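PDB 6IWR: N-acetylgalactosaminyltransferase 7 from Homo sapiens, which belongs to the GT-A-fold glycosyltransferases and carries a ricin-type beta-trefoil lectin domain. Local coordinates for residues W296-L301 and V411-Y416; P306-E311 and A458-S463; P325-G330 and G368-V373; Y522-T527 and I537-L542. All coordinates share one frame; numbering follows the deposited sequence.

Contacts 1 and 3 are buried, contacts 2 and 4 only partly so. The first three form one region: Trp-296 of contact 1 packs on Pro-325 and Ala-326 of contact 3 and on Ile-461 of contact 2, while Ala-458 of contact 2 touches Pro-325. Contact 4, in the lectin domain, touches none of the others, its centre about 20 Å from that of contact 1 and about 30 Å from that of contact 3. Chemistry follows place. Contact 1 is an aromatic cluster and contact 3 packs a strand's apolar side chains on loop backbone, whereas contact 2 meets through hydroxyls and a carboxylate at a helix start. Contact 4 alone combines strand pairing with a disulfide.

Contact 1. Residues W296-L301 and V411-Y416; sequences WDWSML and VWWDEY
Trp-413 pushes the six-membered ring of its indole into the loop 296-301, between Trp-298 and Met-300. Trp-298 presents the rim of its own six-membered ring to a face of Trp-413, with CE3 of Trp-298 3.3 Å from CZ3 of Trp-413. The planes stand 78° apart in an offset edge-to-face pair. From the other side of the Trp-413 plane comes Met-300, whose flexible thioether chain bends at chi3 (-99°) and brings CE to 3.5 Å from CZ2 of Trp-413, with Phe-357 and Tyr-361 of helix 355-365 beside it. Trp-296 slides past Trp-413 in the opposite direction, its NE1 3.8 Å from CZ2 of Trp-413. Tyr-416 adds a fourth ring, with CD2 3.8 Å from CZ3 of Trp-298. Together the four rings make an aromatic cluster joining the end region of helix 400-412 to the loop between strands 292-296 and 302-306 of the glycosyltransferase. Their polar ends are taken up by other parts of the chain, Trp-298 NE1 by the carbonyl of Tyr-465 and Tyr-416 OH by Lys-451. Against these buried rings, the partly exposed Asp-297 and Ser-299 and the exposed Leu-301 add almost nothing to the contact. Asp-297 OD1 accepts from Ser-299 N at 2.9 Å in an Asx turn, and Leu-301 N is a further donor to the same oxygen.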
# COMPACT_ATOMS: atom_id res chain seq x y z
N TRP A 296 -11.69 0.17 -22.08
CA TRP A 296 -10.74 -0.79 -21.56
C TRP A 296 -9.40 -0.54 -22.24
O TRP A 296 -9.35 0.06 -23.31
CB TRP A 296 -11.21 -2.23 -21.83
CG TRP A 296 -11.41 -2.46 -23.28
CD1 TRP A 296 -10.46 -2.85 -24.18
CD2 TRP A 296 -12.62 -2.28 -24.03
NE1 TRP A 296 -11.00 -2.94 -25.44
CE2 TRP A 296 -12.33 -2.59 -25.38
CE3 TRP A 296 -13.92 -1.89 -23.69
CZ2 TRP A 296 -13.29 -2.52 -26.39
CZ3 TRP A 296 -14.88 -1.83 -24.69
CH2 TRP A 296 -14.56 -2.14 -26.03
N ASP A 297 -8.33 -0.99 -21.59
CA ASP A 297 -7.02 -1.08 -22.24
C ASP A 297 -6.86 -2.52 -22.74
O ASP A 297 -7.74 -3.36 -22.55
CB ASP A 297 -5.91 -0.62 -21.27
CG ASP A 297 -5.64 -1.62 -20.13
OD1 ASP A 297 -6.01 -2.81 -20.25
OD2 ASP A 297 -5.04 -1.21 -19.10
N TRP A 298 -5.73 -2.83 -23.37
CA TRP A 298 -5.60 -4.10 -24.07
C TRP A 298 -5.16 -5.26 -23.16
O TRP A 298 -5.00 -6.39 -23.64
CB TRP A 298 -4.66 -3.91 -25.26
CG TRP A 298 -5.28 -2.84 -26.08
CD1 TRP A 298 -4.90 -1.53 -26.17
CD2 TRP A 298 -6.49 -2.96 -26.84
NE1 TRP A 298 -5.77 -0.83 -26.98
CE2 TRP A 298 -6.76 -1.69 -27.40
CE3 TRP A 298 -7.37 -4.02 -27.11
CZ2 TRP A 298 -7.85 -1.46 -28.21
CZ3 TRP A 298 -8.45 -3.79 -27.93
CH2 TRP A 298 -8.69 -2.52 -28.46
N SER A 299 -5.00 -5.00 -21.87
CA SER A 299 -5.02 -6.06 -20.86
C SER A 299 -6.42 -6.33 -20.36
O SER A 299 -6.62 -7.25 -19.55
CB SER A 299 -4.11 -5.70 -19.69
OG SER A 299 -4.12 -4.31 -19.48
N MET A 300 -7.39 -5.56 -20.85
CA MET A 300 -8.80 -5.68 -20.52
C MET A 300 -9.11 -5.17 -19.11
O MET A 300 -10.02 -5.67 -18.45
CB MET A 300 -9.31 -7.11 -20.69
CG MET A 300 -10.82 -7.15 -20.81
SD MET A 300 -11.60 -8.76 -21.04
CE MET A 300 -11.88 -8.81 -22.80
N LEU A 301 -8.36 -4.19 -18.65
CA LEU A 301 -8.73 -3.46 -17.44
C LEU A 301 -9.75 -2.38 -17.79
O LEU A 301 -9.60 -1.65 -18.77
CB LEU A 301 -7.50 -2.84 -16.79
CG LEU A 301 -6.47 -3.88 -16.36
CD1 LEU A 301 -5.35 -3.17 -15.63
CD2 LEU A 301 -7.11 -5.01 -15.53
N VAL A 411 -13.48 -15.51 -27.88
CA VAL A 411 -14.73 -15.64 -28.62
C VAL A 411 -15.11 -14.34 -29.34
O VAL A 411 -15.76 -14.38 -30.38
CB VAL A 411 -15.87 -16.16 -27.71
CG1 VAL A 411 -15.77 -15.57 -26.36
CG2 VAL A 411 -17.24 -15.83 -28.30
N TRP A 412 -14.67 -13.18 -28.84
CA TRP A 412 -15.20 -11.90 -29.32
C TRP A 412 -14.19 -10.99 -30.00
O TRP A 412 -14.60 -10.22 -30.87
CB TRP A 412 -15.86 -11.13 -28.16
CG TRP A 412 -17.09 -11.80 -27.66
CD1 TRP A 412 -17.26 -12.43 -26.45
CD2 TRP A 412 -18.31 -11.98 -28.38
NE1 TRP A 412 -18.54 -12.98 -26.38
CE2 TRP A 412 -19.20 -12.71 -27.55
CE3 TRP A 412 -18.74 -11.60 -29.66
CZ2 TRP A 412 -20.48 -13.06 -27.96
CZ3 TRP A 412 -20.03 -11.96 -30.06
CH2 TRP A 412 -20.87 -12.68 -29.22
N TRP A 413 -12.91 -11.04 -29.65
CA TRP A 413 -11.97 -10.02 -30.12
C TRP A 413 -11.35 -10.31 -31.47
O TRP A 413 -10.60 -9.46 -31.98
CB TRP A 413 -10.83 -9.81 -29.12
CG TRP A 413 -11.14 -8.96 -27.94
CD1 TRP A 413 -12.37 -8.76 -27.36
CD2 TRP A 413 -10.21 -8.18 -27.17
NE1 TRP A 413 -12.26 -7.91 -26.28
CE2 TRP A 413 -10.94 -7.54 -26.14
CE3 TRP A 413 -8.82 -7.96 -27.26
CZ2 TRP A 413 -10.34 -6.70 -25.20
CZ3 TRP A 413 -8.23 -7.13 -26.33
CH2 TRP A 413 -8.98 -6.51 -25.31
N ASP A 414 -11.60 -11.47 -32.06
CA ASP A 414 -11.00 -11.81 -33.35
C ASP A 414 -9.52 -11.47 -33.40
O ASP A 414 -8.74 -11.88 -32.53
CB ASP A 414 -11.70 -11.10 -34.50
CG ASP A 414 -13.20 -11.28 -34.47
OD1 ASP A 414 -13.65 -12.31 -33.93
OD2 ASP A 414 -13.92 -10.39 -34.97
N GLU A 415 -9.12 -10.72 -34.44
CA GLU A 415 -7.72 -10.45 -34.70
C GLU A 415 -7.17 -9.65 -33.53
O GLU A 415 -5.95 -9.62 -33.30
CB GLU A 415 -7.51 -9.71 -36.03
CG GLU A 415 -8.50 -8.59 -36.34
CD GLU A 415 -9.44 -8.95 -37.49
OE1 GLU A 415 -9.79 -8.05 -38.30
OE2 GLU A 415 -9.80 -10.14 -37.58
N TYR A 416 -8.05 -9.00 -32.79
CA TYR A 416 -7.55 -8.21 -31.68
C TYR A 416 -7.03 -9.05 -30.53
O TYR A 416 -6.39 -8.49 -29.64
CB TYR A 416 -8.64 -7.26 -31.18
CG TYR A 416 -8.78 -6.05 -32.06
CD1 TYR A 416 -9.34 -6.15 -33.34
CD2 TYR A 416 -8.34 -4.80 -31.62
CE1 TYR A 416 -9.46 -5.03 -34.16
CE2 TYR A 416 -8.45 -3.69 -32.43
CZ TYR A 416 -9.01 -3.81 -33.69
OH TYR A 416 -9.13 -2.69 -34.50

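Contact 2. Residues P306-E311 and A458-S463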
# COMPACT_ATOMS: atom_id res chain seq x y z
N PRO A 306 -13.91 10.32 -21.80
CA PRO A 306 -14.97 11.33 -21.88
C PRO A 306 -15.91 11.05 -23.04
O PRO A 306 -15.53 10.44 -24.05
CB PRO A 306 -14.20 12.63 -22.09
CG PRO A 306 -12.90 12.19 -22.72
CD PRO A 306 -12.58 10.87 -22.07
N LEU A 307 -17.16 11.50 -22.89
CA LEU A 307 -18.12 11.40 -23.99
C LEU A 307 -17.63 12.21 -25.19
O LEU A 307 -17.11 13.31 -25.05
CB LEU A 307 -19.50 11.89 -23.53
CG LEU A 307 -20.62 11.82 -24.57
CD1 LEU A 307 -20.96 10.40 -24.92
CD2 LEU A 307 -21.83 12.53 -24.04
N THR A 308 -17.80 11.66 -26.36
CA THR A 308 -17.14 12.21 -27.53
C THR A 308 -18.01 13.25 -28.23
O THR A 308 -19.24 13.27 -28.06
CB THR A 308 -16.84 11.11 -28.52
OG1 THR A 308 -18.10 10.56 -28.92
CG2 THR A 308 -15.97 10.05 -27.91
N PRO A 309 -17.40 14.11 -29.04
CA PRO A 309 -18.22 14.99 -29.89
C PRO A 309 -19.04 14.24 -30.94
O PRO A 309 -20.16 14.65 -31.25
CB PRO A 309 -17.18 15.93 -30.53
CG PRO A 309 -15.83 15.40 -30.14
CD PRO A 309 -16.02 14.59 -28.90
N GLN A 310 -18.51 13.14 -31.49
CA GLN A 310 -19.30 12.33 -32.43
C GLN A 310 -20.63 11.92 -31.82
O GLN A 310 -21.68 12.00 -32.47
CB GLN A 310 -18.52 11.08 -32.86
CG GLN A 310 -17.17 11.31 -33.53
CD GLN A 310 -16.06 11.57 -32.54
OE1 GLN A 310 -16.29 11.70 -31.34
NE2 GLN A 310 -14.84 11.65 -33.04
N GLU A 311 -20.61 11.44 -30.58
CA GLU A 311 -21.86 10.99 -29.97
C GLU A 311 -22.81 12.17 -29.73
O GLU A 311 -24.03 12.01 -29.82
CB GLU A 311 -21.58 10.24 -28.67
CG GLU A 311 -20.81 8.94 -28.88
CD GLU A 311 -21.59 7.92 -29.68
OE1 GLU A 311 -22.81 7.80 -29.46
OE2 GLU A 311 -20.97 7.23 -30.52
N ALA A 458 -16.69 1.83 -30.99
CA ALA A 458 -15.65 2.05 -29.98
C ALA A 458 -14.44 2.80 -30.54
O ALA A 458 -13.32 2.70 -30.03
CB ALA A 458 -15.20 0.73 -29.36
N TYR A 459 -14.70 3.63 -31.56
CA TYR A 459 -13.75 4.41 -32.34
C TYR A 459 -12.85 5.34 -31.52
O TYR A 459 -11.92 5.91 -32.09
CB TYR A 459 -14.56 5.24 -33.35
CG TYR A 459 -15.60 6.06 -32.62
CD1 TYR A 459 -15.24 7.24 -31.98
CD2 TYR A 459 -16.92 5.63 -32.51
CE1 TYR A 459 -16.16 7.98 -31.29
CE2 TYR A 459 -17.85 6.38 -31.81
CZ TYR A 459 -17.46 7.55 -31.20
OH TYR A 459 -18.36 8.32 -30.48
N ASP A 460 -13.09 5.52 -30.22
CA ASP A 460 -12.24 6.44 -29.45
C ASP A 460 -11.24 5.75 -28.54
O ASP A 460 -10.36 6.43 -27.99
CB ASP A 460 -13.07 7.40 -28.58
CG ASP A 460 -14.21 6.71 -27.86
OD1 ASP A 460 -14.49 5.56 -28.21
OD2 ASP A 460 -14.83 7.33 -26.96
N ILE A 461 -11.30 4.43 -28.38
CA ILE A 461 -10.47 3.79 -27.36
C ILE A 461 -8.99 3.89 -27.71
O ILE A 461 -8.16 4.25 -26.86
CB ILE A 461 -10.90 2.33 -27.15
CG1 ILE A 461 -12.24 2.32 -26.42
CG2 ILE A 461 -9.78 1.56 -26.43
CD1 ILE A 461 -12.88 0.96 -26.35
N THR A 462 -8.61 3.53 -28.94
CA THR A 462 -7.18 3.52 -29.24
C THR A 462 -6.58 4.91 -29.16
O THR A 462 -5.36 5.05 -29.08
CB THR A 462 -6.90 2.94 -30.61
OG1 THR A 462 -7.48 3.80 -31.60
CG2 THR A 462 -7.47 1.54 -30.70
N SER A 463 -7.42 5.94 -29.16
CA SER A 463 -6.92 7.28 -28.96
C SER A 463 -6.59 7.57 -27.49
O SER A 463 -5.88 8.52 -27.20
CB SER A 463 -7.92 8.28 -29.53
OG SER A 463 -8.41 9.15 -28.54
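Tyr-459 runs alongside Gln-310, the two side chains sliding past each other in opposite directions, and its CE1 comes within 3.7 Å of OE1 of Gln-310. The amide is tilted 51° to the ring, and neither group stacks on the other. The phenol end is gripped more firmly. Thr-308 reaches it tip to tip and donates from OG1 to OH of Tyr-459 at 2.7 Å, while that OH donates to OE2 of Glu-311 at 2.8 Å. Carboxylate and ring planes are nearly coplanar, 13° apart, with OE2 at the ring edge receiving the phenol on its anti lone pair. A tyrosine suits this place because its long rigid ring carries across to the helix start a hydroxyl that can accept and donate at once. OG1 of Thr-308 sits between its backbone N and carbonyl carbon (chi1 62°), leaving CG2 to the Asp-460 side; these two side chains cross at about a right angle, with CG2 of Thr-308 beside OD2 of Asp-460. Both acids have arginine partners, Asp-460 OD1 in Arg-293 of strand 292-296 and Glu-311 OE2 in Arg-323 of strand 322-323, charges that probably steady the carboxylates. OG1 of Thr-308 also accepts from Glu-311 N at 3.1 Å, and Pro-309, lacking an N-H, fits the first turn. Thr-308 is thus the N-cap of helix 309-313, its hydroxyl shared between the capping bond and a tyrosine from the type I turn 458-461.

Contact 3. Residues P325-G330 and G368-V373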
# COMPACT_ATOMS: atom_id res chain seq x y z
N PRO A 325 -19.27 1.78 -25.18
CA PRO A 325 -18.82 0.48 -25.69
C PRO A 325 -18.93 -0.63 -24.65
O PRO A 325 -19.05 -1.81 -25.03
CB PRO A 325 -17.35 0.72 -26.09
CG PRO A 325 -17.18 2.22 -26.11
CD PRO A 325 -18.16 2.74 -25.06
N ALA A 326 -18.92 -0.29 -23.36
CA ALA A 326 -18.96 -1.28 -22.28
C ALA A 326 -19.61 -0.66 -21.04
O ALA A 326 -19.77 0.56 -20.94
CB ALA A 326 -17.55 -1.78 -21.95
N MET A 327 -19.94 -1.52 -20.07
CA MET A 327 -20.47 -1.11 -18.78
C MET A 327 -19.49 -1.51 -17.68
O MET A 327 -18.68 -2.43 -17.85
CB MET A 327 -21.84 -1.77 -18.53
CG MET A 327 -21.72 -3.29 -18.59
SD MET A 327 -23.03 -4.23 -17.77
CE MET A 327 -24.28 -4.12 -19.03
N ALA A 328 -19.56 -0.83 -16.54
CA ALA A 328 -18.72 -1.24 -15.41
C ALA A 328 -19.07 -2.66 -14.98
O ALA A 328 -18.18 -3.46 -14.69
CB ALA A 328 -18.86 -0.27 -14.24
N GLY A 329 -20.37 -2.99 -14.95
CA GLY A 329 -20.79 -4.37 -14.77
C GLY A 329 -21.79 -4.66 -13.67
O GLY A 329 -22.61 -5.57 -13.80
N GLY A 330 -21.72 -3.93 -12.56
CA GLY A 330 -22.58 -4.23 -11.43
C GLY A 330 -24.03 -3.84 -11.62
O GLY A 330 -24.93 -4.58 -11.21
N GLY A 368 -27.60 -5.38 -30.73
CA GLY A 368 -28.19 -4.58 -29.69
C GLY A 368 -27.47 -3.26 -29.52
O GLY A 368 -26.64 -2.86 -30.34
N LYS A 369 -27.80 -2.57 -28.42
CA LYS A 369 -27.14 -1.34 -28.04
C LYS A 369 -27.01 -1.30 -26.53
O LYS A 369 -27.85 -1.85 -25.79
CB LYS A 369 -27.90 -0.09 -28.49
CG LYS A 369 -28.07 0.15 -29.98
CD LYS A 369 -29.36 1.00 -30.16
CE LYS A 369 -29.50 1.69 -31.52
NZ LYS A 369 -28.90 3.06 -31.45
N LEU A 370 -25.95 -0.63 -26.07
CA LEU A 370 -25.68 -0.41 -24.66
C LEU A 370 -25.66 1.10 -24.47
O LEU A 370 -24.81 1.78 -25.05
CB LEU A 370 -24.35 -1.04 -24.28
CG LEU A 370 -23.99 -1.43 -22.85
CD1 LEU A 370 -22.57 -1.03 -22.60
CD2 LEU A 370 -24.89 -0.81 -21.86
N LEU A 371 -26.59 1.62 -23.67
CA LEU A 371 -26.70 3.06 -23.45
C LEU A 371 -26.51 3.42 -21.99
O LEU A 371 -27.07 2.76 -21.10
CB LEU A 371 -28.04 3.58 -23.92
CG LEU A 371 -28.34 3.17 -25.35
CD1 LEU A 371 -29.79 3.48 -25.63
CD2 LEU A 371 -27.43 3.92 -26.29
N PHE A 372 -25.70 4.45 -21.74
CA PHE A 372 -25.66 5.12 -20.45
C PHE A 372 -26.76 6.16 -20.40
O PHE A 372 -27.02 6.85 -21.39
CB PHE A 372 -24.31 5.81 -20.21
CG PHE A 372 -23.19 4.87 -19.87
CD1 PHE A 372 -23.33 3.50 -20.02
CD2 PHE A 372 -21.98 5.38 -19.43
CE1 PHE A 372 -22.28 2.67 -19.72
CE2 PHE A 372 -20.93 4.55 -19.13
CZ PHE A 372 -21.08 3.19 -19.26
N VAL A 373 -27.41 6.27 -19.24
CA VAL A 373 -28.62 7.08 -19.11
C VAL A 373 -28.36 8.22 -18.12
O VAL A 373 -28.52 8.02 -16.91
CB VAL A 373 -29.82 6.21 -18.67
CG1 VAL A 373 -31.10 7.03 -18.58
CG2 VAL A 373 -30.00 5.01 -19.61
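Leu-370 holds CG anti to its backbone N (chi1 -158°), and Phe-372 holds CG anti to its carbonyl carbon (chi1 -75°); from these starts the two side chains converge on the backbone of Ala-326 and Met-327. One branch of the leucine does most of the touching. Its CD1 rests 3.4 Å from the carbonyl carbon of Ala-326 and 3.7 Å from N of Met-327, lying against the peptide link between them, and the side chain of Met-327 joins in with CB at 4.2 Å from the same CD1 of Leu-370. Phe-372 comes in with the far end of its ring, CZ lying 3.4 Å from O of Ala-326, while CA of Met-327 stands at the ring edge near its plane, 4.3 Å from CE1 of Phe-372. That carbonyl oxygen has a polar partner as well, the hydroxyl of Ser-324. Alanine fits at 326 because its small methyl, turned away from the strand, lies against Ser-360 of helix 355-365 and Trp-296. Leu-370 and Phe-372, two residues apart, can both serve this side of the extended strand. Packing of apolar side chains on loop backbone lays the loop between strands 322-323 and 332-335 over strand 369-373, which runs parallel to 264-274 in the central mixed sheet of the GT-A fold, with the Met-327 side chain about 13 Å from the bound manganese ion.

Contact 4. Residues Y522-T527 and I537-L542; sequences YDQCLT and ITHCNL
Cys-525 and Cys-540 turn their sulfurs toward each other and close a disulfide, with SG of Cys-525 2.0 Å from SG of Cys-540 and a torsion of -87° about the bond. The two halves arrive differently: SG of Cys-525 is anti to its carbonyl carbon, whereas SG of Cys-540 is anti to its backbone N (chi1 -151°), which lets a residue just past the strand reach back to its partner. On the face shared by Leu-526 and Ile-537, the branched chains meet at a slant, CD2 of Leu-526 3.8 Å from CG1 of Ile-537, as suits buried aliphatic residues. Gln-524 crosses Ile-537 at about a right angle; its chain bends at chi2, and its OE1 accepts from the backbone N of Asn-493. These side chains hang on a beta hairpin, strands 524-529 and 534-539, within the ricin-type beta-trefoil. Cys-525 and Thr-538 form an antiparallel hydrogen-bonded pair, Cys-525 N to Thr-538 O at 2.9 Å and Thr-538 N to Cys-525 O at 3.0 Å, flanked by the non-hydrogen-bonded pairs Gln-524 with His-539 and Leu-526 with Ile-537. Next to Thr-538, Thr-527 brings its methyl CG2 to 3.8 Å from OG1 of Thr-538, leaving its own hydroxyl to Glu-547. At the exposed end the side chains of Asp-523 and His-539 cross at about a right angle, and OD2 of Asp-523 lies at the edge of the imidazole, 3.4 Å from carbon CD2 of His-539, their charged atoms not in contact.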
# COMPACT_ATOMS: atom_id res chain seq x y z
N TYR A 522 3.50 -5.11 -16.15
CA TYR A 522 2.19 -4.49 -16.06
C TYR A 522 2.09 -3.30 -17.02
O TYR A 522 2.27 -3.44 -18.21
CB TYR A 522 1.83 -4.10 -14.62
CG TYR A 522 2.02 -5.18 -13.61
CD1 TYR A 522 1.40 -6.40 -13.74
CD2 TYR A 522 2.82 -4.97 -12.51
CE1 TYR A 522 1.58 -7.39 -12.81
CE2 TYR A 522 3.00 -5.96 -11.57
CZ TYR A 522 2.38 -7.16 -11.73
OH TYR A 522 2.56 -8.13 -10.79
N ASP A 523 1.73 -2.13 -16.50
CA ASP A 523 1.65 -0.93 -17.29
C ASP A 523 2.92 -0.09 -17.18
O ASP A 523 3.03 0.95 -17.81
CB ASP A 523 0.42 -0.12 -16.87
CG ASP A 523 0.51 0.39 -15.45
OD1 ASP A 523 0.79 -0.40 -14.54
OD2 ASP A 523 0.30 1.59 -15.24
N GLN A 524 3.86 -0.53 -16.37
CA GLN A 524 5.10 0.20 -16.15
C GLN A 524 6.22 -0.19 -17.09
O GLN A 524 6.19 -1.23 -17.72
CB GLN A 524 5.57 0.04 -14.71
CG GLN A 524 4.49 0.23 -13.66
CD GLN A 524 4.51 1.60 -13.03
OE1 GLN A 524 5.34 1.88 -12.18
NE2 GLN A 524 3.61 2.44 -13.44
N CYS A 525 7.21 0.69 -17.20
CA CYS A 525 8.45 0.43 -17.93
C CYS A 525 9.67 0.65 -17.05
O CYS A 525 9.65 1.42 -16.09
CB CYS A 525 8.56 1.33 -19.15
SG CYS A 525 7.41 0.92 -20.33
N LEU A 526 10.74 -0.08 -17.36
CA LEU A 526 12.03 0.14 -16.73
C LEU A 526 12.77 1.20 -17.53
O LEU A 526 12.68 1.23 -18.77
CB LEU A 526 12.89 -1.13 -16.64
CG LEU A 526 12.37 -2.51 -16.25
CD1 LEU A 526 13.15 -3.09 -15.09
CD2 LEU A 526 10.91 -2.48 -15.89
N THR A 527 13.49 2.07 -16.82
CA THR A 527 14.33 3.08 -17.44
C THR A 527 15.51 3.33 -16.51
O THR A 527 15.66 2.67 -15.48
CB THR A 527 13.56 4.37 -17.73
OG1 THR A 527 14.50 5.40 -18.07
CG2 THR A 527 12.77 4.81 -16.52
N ILE A 537 11.36 1.79 -12.11
CA ILE A 537 10.08 1.40 -12.68
C ILE A 537 9.15 2.61 -12.63
O ILE A 537 8.97 3.19 -11.56
CB ILE A 537 9.46 0.23 -11.90
CG1 ILE A 537 9.70 -1.09 -12.56
CG2 ILE A 537 7.96 0.34 -11.88
CD1 ILE A 537 8.47 -1.97 -12.41
N THR A 538 8.56 2.98 -13.77
CA THR A 538 7.62 4.11 -13.76
C THR A 538 6.48 3.86 -14.72
O THR A 538 6.50 2.90 -15.50
CB THR A 538 8.22 5.45 -14.18
OG1 THR A 538 9.64 5.33 -14.36
CG2 THR A 538 7.91 6.51 -13.16
N HIS A 539 5.53 4.78 -14.71
CA HIS A 539 4.45 4.74 -15.67
C HIS A 539 4.97 5.08 -17.07
O HIS A 539 5.86 5.92 -17.26
CB HIS A 539 3.33 5.69 -15.28
CG HIS A 539 2.14 5.59 -16.19
ND1 HIS A 539 1.68 6.65 -16.94
CD2 HIS A 539 1.36 4.53 -16.51
CE1 HIS A 539 0.65 6.25 -17.67
NE2 HIS A 539 0.43 4.97 -17.42
N CYS A 540 4.35 4.44 -18.06
CA CYS A 540 4.87 4.28 -19.39
C CYS A 540 3.88 4.85 -20.40
O CYS A 540 2.67 4.69 -20.23
CB CYS A 540 5.13 2.79 -19.65
SG CYS A 540 6.44 2.62 -20.79
N ASN A 541 4.37 5.52 -21.45
CA ASN A 541 3.52 5.99 -22.54
C ASN A 541 4.14 5.60 -23.88
O ASN A 541 5.36 5.44 -23.99
CB ASN A 541 3.29 7.51 -22.50
CG ASN A 541 2.34 7.95 -21.38
OD1 ASN A 541 1.43 7.20 -20.97
ND2 ASN A 541 2.55 9.17 -20.87
N LEU A 542 3.30 5.49 -24.90
CA LEU A 542 3.67 4.73 -26.10
C LEU A 542 5.11 4.98 -26.57
O LEU A 542 5.76 4.05 -27.08
CB LEU A 542 2.69 5.03 -27.23
CG LEU A 542 2.23 3.70 -27.83
CD1 LEU A 542 2.18 3.82 -29.35
CD2 LEU A 542 3.16 2.53 -27.41